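Local structure of macrophomate synthase intermolecular Diels-Alderase (Macrophoma commelinae, 1IZC) at residues K41-V46 and P64-I69; H48-T53 and F275-L280; M139-I144 and A172-H177; N192-A197 and M236-T241. The protein belongs to the HpcH/HpaI aldolase/citrate lyase family of TIM-barrel enzymes and holds a magnesium ion together with pyruvic acid. The protein carries 1 engineered substitution. All blocks are in the same frame, centred on the assembly; numbering follows the deposited sequence.

Contact 1 of 4, residues K41-V46 and P64-I69; sequences KTLMGV and PDFVWI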
loop_
_atom_site.group_PDB
_atom_site.type_symbol
_atom_site.label_atom_id
_atom_site.label_comp_id
_atom_site.label_asym_id
_atom_site.label_seq_id
_atom_site.Cartn_x
_atom_site.Cartn_y
_atom_site.Cartn_z
ATOM N N LYS A 41 3.355 -39.056 9.096
ATOM C CA LYS A 41 3.643 -37.971 8.162
ATOM C C LYS A 41 2.483 -36.971 8.048
ATOM O O LYS A 41 2.454 -36.140 7.138
ATOM C CB LYS A 41 3.982 -38.526 6.779
ATOM C CG LYS A 41 5.303 -39.269 6.717
ATOM C CD LYS A 41 5.520 -39.820 5.313
ATOM C CE LYS A 41 6.899 -40.436 5.163
ATOM N NZ LYS A 41 7.091 -40.933 3.767
ATOM N N THR A 42 1.528 -37.070 8.965
ATOM C CA THR A 42 0.397 -36.149 9.008
ATOM C C THR A 42 0.978 -34.737 8.896
ATOM O O THR A 42 1.937 -34.409 9.589
ATOM C CB THR A 42 -0.365 -36.299 10.345
ATOM O OG1 THR A 42 -1.123 -37.519 10.319
ATOM C CG2 THR A 42 -1.302 -35.117 10.589
ATOM N N LEU A 43 0.407 -33.921 8.012
ATOM C CA LEU A 43 0.902 -32.558 7.805
ATOM C C LEU A 43 0.594 -31.642 8.974
ATOM O O LEU A 43 -0.562 -31.501 9.374
ATOM C CB LEU A 43 0.298 -31.959 6.534
ATOM C CG LEU A 43 0.781 -32.550 5.211
ATOM C CD1 LEU A 43 0.377 -34.003 5.127
ATOM C CD2 LEU A 43 0.177 -31.768 4.044
ATOM N N MET A 44 1.635 -31.023 9.520
ATOM C CA MET A 44 1.458 -30.100 10.635
ATOM C C MET A 44 1.697 -28.692 10.077
ATOM O O MET A 44 2.784 -28.396 9.574
ATOM C CB MET A 44 2.463 -30.421 11.742
ATOM C CG MET A 44 2.433 -31.883 12.197
ATOM S SD MET A 44 0.809 -32.385 12.779
ATOM C CE MET A 44 1.158 -34.146 13.176
ATOM N N GLY A 45 0.667 -27.848 10.147
ATOM C CA GLY A 45 0.793 -26.508 9.604
ATOM C C GLY A 45 0.346 -25.396 10.531
ATOM O O GLY A 45 0.095 -25.610 11.719
ATOM N N VAL A 46 0.223 -24.202 9.962
ATOM C CA VAL A 46 -0.156 -23.021 10.722
ATOM C C VAL A 46 -1.227 -22.239 9.975
ATOM O O VAL A 46 -1.177 -22.114 8.739
ATOM C CB VAL A 46 1.107 -22.131 10.985
ATOM C CG1 VAL A 46 1.721 -21.659 9.665
ATOM C CG2 VAL A 46 0.752 -20.942 11.875
ATOM N N PRO A 64 6.705 -24.914 8.328
ATOM C CA PRO A 64 5.526 -25.741 8.591
ATOM C C PRO A 64 5.277 -26.584 7.338
ATOM O O PRO A 64 5.763 -26.244 6.255
ATOM C CB PRO A 64 4.425 -24.707 8.792
ATOM C CG PRO A 64 4.806 -23.663 7.786
ATOM C CD PRO A 64 6.314 -23.520 8.052
ATOM N N ASP A 65 4.537 -27.680 7.481
ATOM C CA ASP A 65 4.235 -28.516 6.325
ATOM C C ASP A 65 3.281 -27.767 5.395
ATOM O O ASP A 65 3.190 -28.074 4.214
ATOM C CB ASP A 65 3.617 -29.849 6.768
ATOM C CG ASP A 65 4.592 -30.709 7.559
ATOM O OD1 ASP A 65 5.814 -30.603 7.303
ATOM O OD2 ASP A 65 4.135 -31.498 8.419
ATOM N N PHE A 66 2.553 -26.798 5.945
ATOM C CA PHE A 66 1.668 -25.968 5.139
ATOM C C PHE A 66 1.313 -24.680 5.862
ATOM O O PHE A 66 1.404 -24.602 7.084
ATOM C CB PHE A 66 0.358 -26.708 4.770
ATOM C CG PHE A 66 -0.560 -26.994 5.945
ATOM C CD1 PHE A 66 -1.431 -26.020 6.435
ATOM C CD2 PHE A 66 -0.566 -28.252 6.542
ATOM C CE1 PHE A 66 -2.298 -26.296 7.499
ATOM C CE2 PHE A 66 -1.428 -28.547 7.609
ATOM C CZ PHE A 66 -2.297 -27.572 8.088
ATOM N N VAL A 67 0.930 -23.669 5.087
ATOM C CA VAL A 67 0.457 -22.405 5.646
ATOM C C VAL A 67 -0.966 -22.367 5.103
ATOM O O VAL A 67 -1.177 -22.491 3.897
ATOM C CB VAL A 67 1.236 -21.181 5.110
ATOM C CG1 VAL A 67 0.594 -19.890 5.650
ATOM C CG2 VAL A 67 2.700 -21.260 5.559
ATOM N N TRP A 68 -1.931 -22.245 6.006
ATOM C CA TRP A 68 -3.349 -22.220 5.675
ATOM C C TRP A 68 -3.778 -20.756 5.713
ATOM O O TRP A 68 -3.904 -20.171 6.785
ATOM C CB TRP A 68 -4.086 -23.035 6.741
ATOM C CG TRP A 68 -5.502 -23.373 6.483
ATOM C CD1 TRP A 68 -5.979 -24.488 5.849
ATOM C CD2 TRP A 68 -6.648 -22.644 6.933
ATOM N NE1 TRP A 68 -7.356 -24.498 5.886
ATOM C CE2 TRP A 68 -7.790 -23.375 6.542
ATOM C CE3 TRP A 68 -6.818 -21.445 7.636
ATOM C CZ2 TRP A 68 -9.094 -22.942 6.829
ATOM C CZ3 TRP A 68 -8.119 -21.014 7.924
ATOM C CH2 TRP A 68 -9.234 -21.762 7.518
ATOM N N ILE A 69 -4.003 -20.168 4.542
ATOM C CA ILE A 69 -4.386 -18.759 4.471
ATOM C C ILE A 69 -5.898 -18.626 4.362
ATOM O O ILE A 69 -6.514 -19.211 3.475
ATOM C CB ILE A 69 -3.712 -18.078 3.266
ATOM C CG1 ILE A 69 -2.194 -18.281 3.354
ATOM C CG2 ILE A 69 -4.078 -16.587 3.221
ATOM C CD1 ILE A 69 -1.418 -17.701 2.174
HETATM O O HOH W 1 4.653 -34.440 6.979
#
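Val46 lies opposite Val67 in a parallel pairing of the first two strands of the TIM barrel, a buried contact of backbone bonds with one aromatic ring laid over a glycine. The short strand segments diverge by 47°, a strong twist between neighbours. Val46 works in both directions: its N gives a bond to Phe66 O at 3.1 Å, and its O receives Trp68 N at 2.8 Å in a nearly straight bond.

Further back, Asp65 holds Met44 from two points. Its backbone N donates to Met44 O at 2.8 Å, while its carboxylate OD2 takes Met44 N, also at 2.8 Å, on the anti side of the carboxylate. The side chain thus accepts a strand N-H just where the regular pairing begins. Asp65 OD1 has a charged partner, Arg292 of a second subunit.

The Phe66 ring folds back over the neighbouring strand, its CG between the backbone N and the carbonyl carbon (chi1 67°). One face then rests on Gly45, whose CA sits 3.5 Å from the ring centroid in a CH-pi contact; the absence of a side chain there lets the ring come down onto the backbone. Leu43 CB meets the ring edge, 3.8 Å from Phe66 CD2. Val46 CG1 packs against both Pro64 CG, at 4.1 Å, and Val67 CG2.

Helix 53-61 links the two strands as a beta-alpha-beta crossover. Strand 271-275 bonds to Leu43 and Gly45, closing the barrel on one flank, and strand 97-101 follows strand 66-70 on the other.

Contact 2 of 4, residues H48-T53 and F275-L280; sequences HGIPST and FDVWGL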
loop_
_atom_site.group_PDB
_atom_site.type_symbol
_atom_site.label_atom_id
_atom_site.label_comp_id
_atom_site.label_asym_id
_atom_site.label_seq_id
_atom_site.Cartn_x
_atom_site.Cartn_y
_atom_site.Cartn_z
ATOM N N HIS A 48 -3.080 -18.842 9.010
ATOM C CA HIS A 48 -2.601 -17.475 8.770
ATOM C C HIS A 48 -3.762 -16.537 8.412
ATOM O O HIS A 48 -4.337 -16.602 7.312
ATOM C CB HIS A 48 -1.536 -17.605 7.657
ATOM C CG HIS A 48 -0.915 -16.323 7.186
ATOM N ND1 HIS A 48 -0.676 -15.244 8.014
ATOM C CD2 HIS A 48 -0.346 -16.013 5.996
ATOM C CE1 HIS A 48 0.017 -14.330 7.355
ATOM N NE2 HIS A 48 0.232 -14.772 6.127
ATOM N N GLY A 49 -4.113 -15.674 9.372
ATOM C CA GLY A 49 -5.206 -14.730 9.197
ATOM C C GLY A 49 -4.762 -13.274 9.276
ATOM O O GLY A 49 -5.563 -12.373 9.044
ATOM N N ILE A 50 -3.498 -13.039 9.617
ATOM C CA ILE A 50 -2.970 -11.669 9.688
ATOM C C ILE A 50 -2.575 -11.286 8.266
ATOM O O ILE A 50 -1.690 -11.913 7.678
ATOM C CB ILE A 50 -1.721 -11.595 10.589
ATOM C CG1 ILE A 50 -2.102 -11.944 12.033
ATOM C CG2 ILE A 50 -1.123 -10.191 10.529
ATOM C CD1 ILE A 50 -0.900 -12.140 12.965
ATOM N N PRO A 51 -3.210 -10.239 7.700
ATOM C CA PRO A 51 -2.919 -9.800 6.332
ATOM C C PRO A 51 -1.615 -9.041 6.196
ATOM O O PRO A 51 -1.601 -7.824 5.990
ATOM C CB PRO A 51 -4.142 -8.953 5.989
ATOM C CG PRO A 51 -4.410 -8.258 7.296
ATOM C CD PRO A 51 -4.234 -9.374 8.325
ATOM N N SER A 52 -0.514 -9.777 6.310
ATOM C CA SER A 52 0.811 -9.180 6.221
ATOM C C SER A 52 1.764 -10.204 5.621
ATOM O O SER A 52 1.933 -11.295 6.177
ATOM C CB SER A 52 1.298 -8.797 7.627
ATOM O OG SER A 52 2.689 -8.546 7.611
ATOM N N THR A 53 2.375 -9.866 4.489
ATOM C CA THR A 53 3.314 -10.801 3.882
ATOM C C THR A 53 4.547 -10.944 4.768
ATOM O O THR A 53 5.218 -11.969 4.719
ATOM C CB THR A 53 3.736 -10.367 2.471
ATOM O OG1 THR A 53 4.357 -9.082 2.537
ATOM C CG2 THR A 53 2.518 -10.296 1.555
ATOM N N PHE A 275 -2.286 -20.816 15.300
ATOM C CA PHE A 275 -3.049 -19.838 14.530
ATOM C C PHE A 275 -2.351 -18.519 14.820
ATOM O O PHE A 275 -2.136 -18.172 15.990
ATOM C CB PHE A 275 -4.493 -19.874 15.031
ATOM C CG PHE A 275 -4.979 -21.283 15.283
ATOM C CD1 PHE A 275 -4.588 -21.969 16.438
ATOM C CD2 PHE A 275 -5.701 -21.968 14.313
ATOM C CE1 PHE A 275 -4.899 -23.321 16.617
ATOM C CE2 PHE A 275 -6.021 -23.322 14.477
ATOM C CZ PHE A 275 -5.616 -24.001 15.630
ATOM N N ASP A 276 -1.968 -17.789 13.777
ATOM C CA ASP A 276 -1.221 -16.577 14.037
ATOM C C ASP A 276 -1.908 -15.535 14.900
ATOM O O ASP A 276 -1.302 -15.054 15.862
ATOM C CB ASP A 276 -0.642 -15.975 12.731
ATOM C CG ASP A 276 -1.693 -15.530 11.726
ATOM O OD1 ASP A 276 -2.907 -15.739 11.926
ATOM O OD2 ASP A 276 -1.265 -14.944 10.713
ATOM N N VAL A 277 -3.172 -15.218 14.633
ATOM C CA VAL A 277 -3.837 -14.191 15.437
ATOM C C VAL A 277 -4.038 -14.589 16.901
ATOM O O VAL A 277 -3.605 -13.880 17.824
ATOM C CB VAL A 277 -5.207 -13.808 14.833
ATOM C CG1 VAL A 277 -5.909 -12.794 15.725
ATOM C CG2 VAL A 277 -5.003 -13.220 13.445
ATOM N N TRP A 278 -4.692 -15.725 17.128
ATOM C CA TRP A 278 -4.920 -16.151 18.499
ATOM C C TRP A 278 -3.631 -16.526 19.204
ATOM O O TRP A 278 -3.489 -16.277 20.399
ATOM C CB TRP A 278 -5.881 -17.346 18.542
ATOM C CG TRP A 278 -7.296 -16.984 18.237
ATOM C CD1 TRP A 278 -7.777 -15.753 17.891
ATOM C CD2 TRP A 278 -8.428 -17.864 18.263
ATOM N NE1 TRP A 278 -9.138 -15.812 17.697
ATOM C CE2 TRP A 278 -9.562 -17.096 17.917
ATOM C CE3 TRP A 278 -8.591 -19.227 18.544
ATOM C CZ2 TRP A 278 -10.845 -17.646 17.844
ATOM C CZ3 TRP A 278 -9.866 -19.775 18.471
ATOM C CH2 TRP A 278 -10.977 -18.983 18.123
ATOM N N GLY A 279 -2.700 -17.130 18.465
ATOM C CA GLY A 279 -1.434 -17.547 19.048
ATOM C C GLY A 279 -0.629 -16.370 19.580
ATOM O O GLY A 279 -0.148 -16.385 20.718
ATOM N N LEU A 280 -0.476 -15.346 18.749
ATOM C CA LEU A 280 0.269 -14.159 19.160
ATOM C C LEU A 280 -0.456 -13.467 20.311
ATOM O O LEU A 280 0.172 -13.057 21.287
ATOM C CB LEU A 280 0.414 -13.188 17.986
ATOM C CG LEU A 280 1.133 -11.853 18.246
ATOM C CD1 LEU A 280 2.567 -12.089 18.665
ATOM C CD2 LEU A 280 1.096 -11.017 16.969
#
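Asp276 OD2 is gripped by two donors, His48 ND1 at 2.8 Å and Ile50 N at 3.1 Å. They approach from opposite faces of the carboxylate plane, both on the syn side of the oxygen. The imidazole and carboxylate planes stand 73° apart, yet the bond is nearly straight at 171° and OD2 lies close to the ring plane. The other oxygen, Asp276 OD1, accepts Gly49 N at 2.8 Å, again on the syn side. One carboxylate therefore takes N-H groups from three consecutive residues, two of them from the backbone, and fixes the course of the loop that leaves strand 43-48.

Asp276 CG sits between its own backbone N and carbonyl carbon (chi1 63°), at the first turn of helix 276-295. OD1 also accepts a weak bond from Val277 N. The acid is buried, and the three N-H groups of the loop satisfy its oxygens. His48 is fixed at its far nitrogen too, where NE2 bonds to Thr56 OG1 of helix 53-61.

Apolar packing accompanies the bonds. Ile50 CG1 lies 3.4 Å from Asp276 OD2 and presses on Val277 CG2 at 3.5 Å, closer than ordinary van der Waals packing; the two side chains cross obliquely.

Ile50 also packs on Val55 of a second subunit, and Trp152 of a third covers Asp276 and Val277. A His-carboxylate hydrogen bond, reinforced by two backbone N-H groups, ties the loop after the first strand to the helix after the last, at the seam of the TIM barrel.

Contact 3 of 4, residues M139-I144 and A172-H177; sequences MYYGPI and ATSNNH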
loop_
_atom_site.group_PDB
_atom_site.type_symbol
_atom_site.label_atom_id
_atom_site.label_comp_id
_atom_site.label_asym_id
_atom_site.label_seq_id
_atom_site.Cartn_x
_atom_site.Cartn_y
_atom_site.Cartn_z
ATOM N N MET A 139 -11.390 -24.688 -10.825
ATOM C CA MET A 139 -10.072 -25.045 -10.305
ATOM C C MET A 139 -9.157 -25.844 -11.206
ATOM O O MET A 139 -7.934 -25.834 -11.041
ATOM C CB MET A 139 -10.234 -25.821 -9.004
ATOM C CG MET A 139 -10.622 -24.969 -7.813
ATOM S SD MET A 139 -10.885 -25.936 -6.317
ATOM C CE MET A 139 -9.196 -26.612 -6.052
ATOM N N TYR A 140 -9.740 -26.555 -12.156
ATOM C CA TYR A 140 -8.932 -27.396 -13.011
ATOM C C TYR A 140 -9.127 -27.095 -14.476
ATOM O O TYR A 140 -10.218 -26.714 -14.904
ATOM C CB TYR A 140 -9.257 -28.873 -12.736
ATOM C CG TYR A 140 -9.026 -29.287 -11.294
ATOM C CD1 TYR A 140 -10.055 -29.222 -10.353
ATOM C CD2 TYR A 140 -7.766 -29.709 -10.868
ATOM C CE1 TYR A 140 -9.835 -29.569 -9.014
ATOM C CE2 TYR A 140 -7.532 -30.052 -9.535
ATOM C CZ TYR A 140 -8.570 -29.982 -8.613
ATOM O OH TYR A 140 -8.319 -30.318 -7.296
ATOM N N TYR A 141 -8.053 -27.261 -15.238
ATOM C CA TYR A 141 -8.098 -27.041 -16.677
ATOM C C TYR A 141 -8.806 -28.204 -17.355
ATOM O O TYR A 141 -8.924 -29.287 -16.785
ATOM C CB TYR A 141 -6.679 -26.966 -17.240
ATOM C CG TYR A 141 -5.866 -25.829 -16.686
ATOM C CD1 TYR A 141 -6.167 -24.515 -17.021
ATOM C CD2 TYR A 141 -4.788 -26.068 -15.838
ATOM C CE1 TYR A 141 -5.412 -23.458 -16.530
ATOM C CE2 TYR A 141 -4.027 -25.019 -15.341
ATOM C CZ TYR A 141 -4.343 -23.725 -15.692
ATOM O OH TYR A 141 -3.571 -22.696 -15.222
ATOM N N GLY A 142 -9.287 -27.968 -18.566
ATOM C CA GLY A 142 -9.915 -29.043 -19.308
ATOM C C GLY A 142 -8.855 -30.119 -19.469
ATOM O O GLY A 142 -7.659 -29.813 -19.503
ATOM N N PRO A 143 -9.248 -31.391 -19.610
ATOM C CA PRO A 143 -10.615 -31.915 -19.638
ATOM C C PRO A 143 -11.347 -32.022 -18.299
ATOM O O PRO A 143 -12.523 -32.362 -18.268
ATOM C CB PRO A 143 -10.431 -33.283 -20.290
ATOM C CG PRO A 143 -9.105 -33.717 -19.734
ATOM C CD PRO A 143 -8.261 -32.467 -19.835
ATOM N N ILE A 144 -10.671 -31.727 -17.195
ATOM C CA ILE A 144 -11.311 -31.846 -15.890
ATOM C C ILE A 144 -12.300 -30.720 -15.614
ATOM O O ILE A 144 -13.427 -30.959 -15.157
ATOM C CB ILE A 144 -10.251 -31.896 -14.769
ATOM C CG1 ILE A 144 -9.302 -33.075 -15.024
ATOM C CG2 ILE A 144 -10.936 -32.005 -13.404
ATOM C CD1 ILE A 144 -8.193 -33.224 -13.994
ATOM N N ALA A 172 -0.289 -29.836 -16.390
ATOM C CA ALA A 172 -0.223 -31.113 -15.683
ATOM C C ALA A 172 0.067 -30.853 -14.208
ATOM O O ALA A 172 -0.503 -31.487 -13.318
ATOM C CB ALA A 172 0.876 -32.004 -16.289
ATOM N N THR A 173 0.972 -29.915 -13.960
ATOM C CA THR A 173 1.333 -29.566 -12.588
ATOM C C THR A 173 0.076 -29.183 -11.831
ATOM O O THR A 173 -0.212 -29.705 -10.745
ATOM C CB THR A 173 2.295 -28.376 -12.573
ATOM O OG1 THR A 173 3.507 -28.754 -13.224
ATOM C CG2 THR A 173 2.593 -27.942 -11.132
ATOM N N SER A 174 -0.685 -28.268 -12.417
ATOM C CA SER A 174 -1.899 -27.800 -11.784
ATOM C C SER A 174 -2.951 -28.879 -11.588
ATOM O O SER A 174 -3.523 -29.023 -10.506
ATOM C CB SER A 174 -2.484 -26.645 -12.592
ATOM O OG SER A 174 -1.595 -25.530 -12.562
ATOM N N ASN A 175 -3.214 -29.660 -12.625
ATOM C CA ASN A 175 -4.251 -30.667 -12.480
ATOM C C ASN A 175 -3.865 -31.877 -11.620
ATOM O O ASN A 175 -4.743 -32.571 -11.094
ATOM C CB ASN A 175 -4.751 -31.090 -13.871
ATOM C CG ASN A 175 -5.736 -30.070 -14.481
ATOM O OD1 ASN A 175 -5.946 -28.971 -13.944
ATOM N ND2 ASN A 175 -6.336 -30.436 -15.613
ATOM N N ASN A 176 -2.566 -32.109 -11.445
ATOM C CA ASN A 176 -2.107 -33.232 -10.639
ATOM C C ASN A 176 -1.756 -32.871 -9.195
ATOM O O ASN A 176 -1.770 -33.732 -8.325
ATOM C CB ASN A 176 -0.867 -33.883 -11.265
ATOM C CG ASN A 176 -1.133 -34.449 -12.643
ATOM O OD1 ASN A 176 -2.232 -34.901 -12.937
ATOM N ND2 ASN A 176 -0.116 -34.440 -13.490
ATOM N N HIS A 177 -1.438 -31.606 -8.941
ATOM C CA HIS A 177 -1.023 -31.207 -7.591
ATOM C C HIS A 177 -2.098 -30.590 -6.710
ATOM O O HIS A 177 -2.064 -30.750 -5.484
ATOM C CB HIS A 177 0.121 -30.187 -7.668
ATOM C CG HIS A 177 1.437 -30.761 -8.094
ATOM N ND1 HIS A 177 2.606 -30.031 -8.053
ATOM C CD2 HIS A 177 1.773 -31.984 -8.573
ATOM C CE1 HIS A 177 3.607 -30.779 -8.485
ATOM N NE2 HIS A 177 3.130 -31.968 -8.807
HETATM O O HOH W 2 -5.431 -26.566 -11.766
HETATM O O HOH W 3 -1.220 -23.460 -14.202
#
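Two hydrogen bonds join the side-chain amide of Asn175 to the backbone of Tyr141, one in each direction. Asn175 OD1 accepts Tyr141 N at 3.0 Å, in the carbonyl plane and on a lone pair. Asn175 ND2 returns a bond to Tyr141 O at 3.1 Å, standing well above the plane of that carbonyl. The amide thus reads both polar groups of a single residue. Beside it, the hydroxyl of Tyr140 bonds to Val178 O, beyond the end of helix 171-177.

Water carries two further links. One molecule donates to Met139 O and, over 3.3 Å, to Asn175 OD1; another lies 2.7 Å from both Tyr141 OH and Ser174 OG.

Van der Waals contacts fill in around the amide. Ser174 CB meets the rim of the Tyr141 ring at CE2, 3.5 Å away. Tyr140 turns an edge to Asn175, its ring 63° from the amide plane. Ile144 CD1 and the amide of Asn175 reach toward each other tip to tip, 3.7 Å from ND2.

With both ends of the amide engaged, its flip state is defined, and the loop after helix 129-139 is held to helix 171-177 by a pair of directed bonds set within side-chain packing.

Contact 4 of 4, residues N192-A197 and M236-T241; sequences NVDAIA and MTKFST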
loop_
_atom_site.group_PDB
_atom_site.type_symbol
_atom_site.label_atom_id
_atom_site.label_comp_id
_atom_site.label_asym_id
_atom_site.label_seq_id
_atom_site.Cartn_x
_atom_site.Cartn_y
_atom_site.Cartn_z
ATOM N N ASN A 192 -26.113 -33.978 4.664
ATOM C CA ASN A 192 -25.770 -34.469 3.333
ATOM C C ASN A 192 -24.289 -34.862 3.224
ATOM O O ASN A 192 -23.764 -35.000 2.120
ATOM C CB ASN A 192 -26.117 -33.377 2.308
ATOM C CG ASN A 192 -26.131 -33.884 0.876
ATOM O OD1 ASN A 192 -26.504 -35.030 0.607
ATOM N ND2 ASN A 192 -25.741 -33.020 -0.059
ATOM N N VAL A 193 -23.625 -35.074 4.357
ATOM C CA VAL A 193 -22.193 -35.393 4.323
ATOM C C VAL A 193 -21.845 -36.722 3.657
ATOM O O VAL A 193 -20.770 -36.869 3.079
ATOM C CB VAL A 193 -21.562 -35.336 5.747
ATOM C CG1 VAL A 193 -22.022 -36.522 6.589
ATOM C CG2 VAL A 193 -20.042 -35.324 5.641
ATOM N N ASP A 194 -22.740 -37.703 3.723
ATOM C CA ASP A 194 -22.430 -38.968 3.078
ATOM C C ASP A 194 -22.210 -38.769 1.584
ATOM O O ASP A 194 -21.283 -39.342 1.009
ATOM C CB ASP A 194 -23.547 -39.994 3.311
ATOM C CG ASP A 194 -23.685 -40.371 4.770
ATOM O OD1 ASP A 194 -22.653 -40.394 5.472
ATOM O OD2 ASP A 194 -24.817 -40.653 5.218
ATOM N N ALA A 195 -23.053 -37.955 0.955
ATOM C CA ALA A 195 -22.933 -37.705 -0.475
ATOM C C ALA A 195 -21.695 -36.869 -0.804
ATOM O O ALA A 195 -20.995 -37.130 -1.779
ATOM C CB ALA A 195 -24.179 -36.999 -0.984
ATOM N N ILE A 196 -21.425 -35.862 0.014
ATOM C CA ILE A 196 -20.280 -35.006 -0.246
ATOM C C ILE A 196 -18.977 -35.794 -0.093
ATOM O O ILE A 196 -18.072 -35.679 -0.923
ATOM C CB ILE A 196 -20.286 -33.784 0.709
ATOM C CG1 ILE A 196 -21.536 -32.932 0.439
ATOM C CG2 ILE A 196 -19.016 -32.945 0.489
ATOM C CD1 ILE A 196 -21.829 -31.894 1.519
ATOM N N ALA A 197 -18.907 -36.617 0.949
ATOM C CA ALA A 197 -17.712 -37.410 1.231
ATOM C C ALA A 197 -17.403 -38.431 0.145
ATOM O O ALA A 197 -16.244 -38.813 -0.045
ATOM C CB ALA A 197 -17.868 -38.120 2.575
ATOM N N MET A 236 -20.171 -34.856 14.491
ATOM C CA MET A 236 -18.766 -35.162 14.236
ATOM C C MET A 236 -18.567 -36.639 13.909
ATOM O O MET A 236 -17.693 -37.001 13.119
ATOM C CB MET A 236 -17.900 -34.784 15.434
ATOM C CG MET A 236 -17.564 -33.307 15.511
ATOM S SD MET A 236 -16.909 -32.709 13.934
ATOM C CE MET A 236 -15.452 -33.654 13.784
ATOM N N THR A 237 -19.381 -37.494 14.517
ATOM C CA THR A 237 -19.272 -38.917 14.252
ATOM C C THR A 237 -19.698 -39.218 12.829
ATOM O O THR A 237 -19.038 -39.991 12.131
ATOM C CB THR A 237 -20.138 -39.738 15.222
ATOM O OG1 THR A 237 -19.593 -39.626 16.542
ATOM C CG2 THR A 237 -20.153 -41.206 14.805
ATOM N N LYS A 238 -20.798 -38.611 12.399
ATOM C CA LYS A 238 -21.286 -38.827 11.046
ATOM C C LYS A 238 -20.261 -38.302 10.042
ATOM O O LYS A 238 -19.956 -38.956 9.043
ATOM C CB LYS A 238 -22.623 -38.127 10.846
ATOM C CG LYS A 238 -23.256 -38.406 9.496
ATOM C CD LYS A 238 -24.575 -37.667 9.341
ATOM C CE LYS A 238 -25.216 -37.973 8.003
ATOM N NZ LYS A 238 -26.421 -37.141 7.773
ATOM N N PHE A 239 -19.730 -37.117 10.324
ATOM C CA PHE A 239 -18.726 -36.494 9.471
ATOM C C PHE A 239 -17.454 -37.339 9.351
ATOM O O PHE A 239 -17.005 -37.645 8.241
ATOM C CB PHE A 239 -18.378 -35.099 10.031
ATOM C CG PHE A 239 -17.166 -34.451 9.397
ATOM C CD1 PHE A 239 -17.280 -33.695 8.236
ATOM C CD2 PHE A 239 -15.907 -34.589 9.988
ATOM C CE1 PHE A 239 -16.150 -33.075 7.664
ATOM C CE2 PHE A 239 -14.771 -33.983 9.432
ATOM C CZ PHE A 239 -14.893 -33.223 8.270
ATOM N N SER A 240 -16.874 -37.722 10.487
ATOM C CA SER A 240 -15.628 -38.482 10.482
ATOM C C SER A 240 -15.778 -39.867 9.877
ATOM O O SER A 240 -14.884 -40.332 9.176
ATOM C CB SER A 240 -15.051 -38.589 11.896
ATOM O OG SER A 240 -15.961 -39.217 12.778
ATOM N N THR A 241 -16.901 -40.522 10.152
ATOM C CA THR A 241 -17.147 -41.850 9.600
ATOM C C THR A 241 -17.295 -41.764 8.079
ATOM O O THR A 241 -16.804 -42.633 7.351
ATOM C CB THR A 241 -18.420 -42.475 10.211
ATOM O OG1 THR A 241 -18.239 -42.618 11.624
ATOM C CG2 THR A 241 -18.677 -43.852 9.611
HETATM O O HOH W 4 -21.594 -41.147 8.015
HETATM O O HOH W 5 -25.645 -37.961 4.560
#
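Val193 and Lys238 slide past each other in opposite directions where two outer helices of the TIM barrel, 193-197 and 230-245, run side by side. The axes of the short helical segments approach to 9.6 Å, their directions differing by 23°.

Lys238 starts with CG anti to its backbone N (chi1 -175°) and stays extended beyond it, bringing its CG, CD and CE past Val193 CG1: CG is 3.7 Å away and CE 3.8 Å. The chain ends beyond the valine, where NZ bonds to Val190 O, in the helix that precedes 193-197. Phe239 meets the other methyl, its side chain at about a right angle to that of Val193, with CD1 4.1 Å from Val193 CG2. Its ring also packs edge-to-face with Phe207 of the barrel wall.

Asp194 crosses Lys238 at about a right angle too, but the opposite charges do not touch: Asp194 OD2 stays 4.6 Å from Lys238 NZ. Asp194 OD1 instead makes a salt bridge with Arg245, farther along helix 230-245.

No direct hydrogen bond joins the two segments; two waters bridge them. One molecule accepts from Asp194 N and weakly from Lys238 NZ; another donates to both Asp194 OD1 and Lys238 O, 2.9 Å from each.

In the fold
Contacts 1 and 2 adjoin through strand 43-48, which pairs with its neighbour in contact 1 and runs into the loop held in contact 2; contact 2 spans the seam between the first and last strands. The two meet where Trp68 O and His48 N, 2.7 Å apart, probably share a hydrogen bond. Both are buried and touch the second subunit. Contacts 3 and 4 lie in the outer layer, each across the chain's centre from contact 2, though contact 3 is also largely buried. Backbone pairing dominates contact 1, a buried carboxylate contact 2 and a side-chain amide contact 3. Contact 4, only partly buried and untouched by other subunits, depends on apolar packing and bridging water.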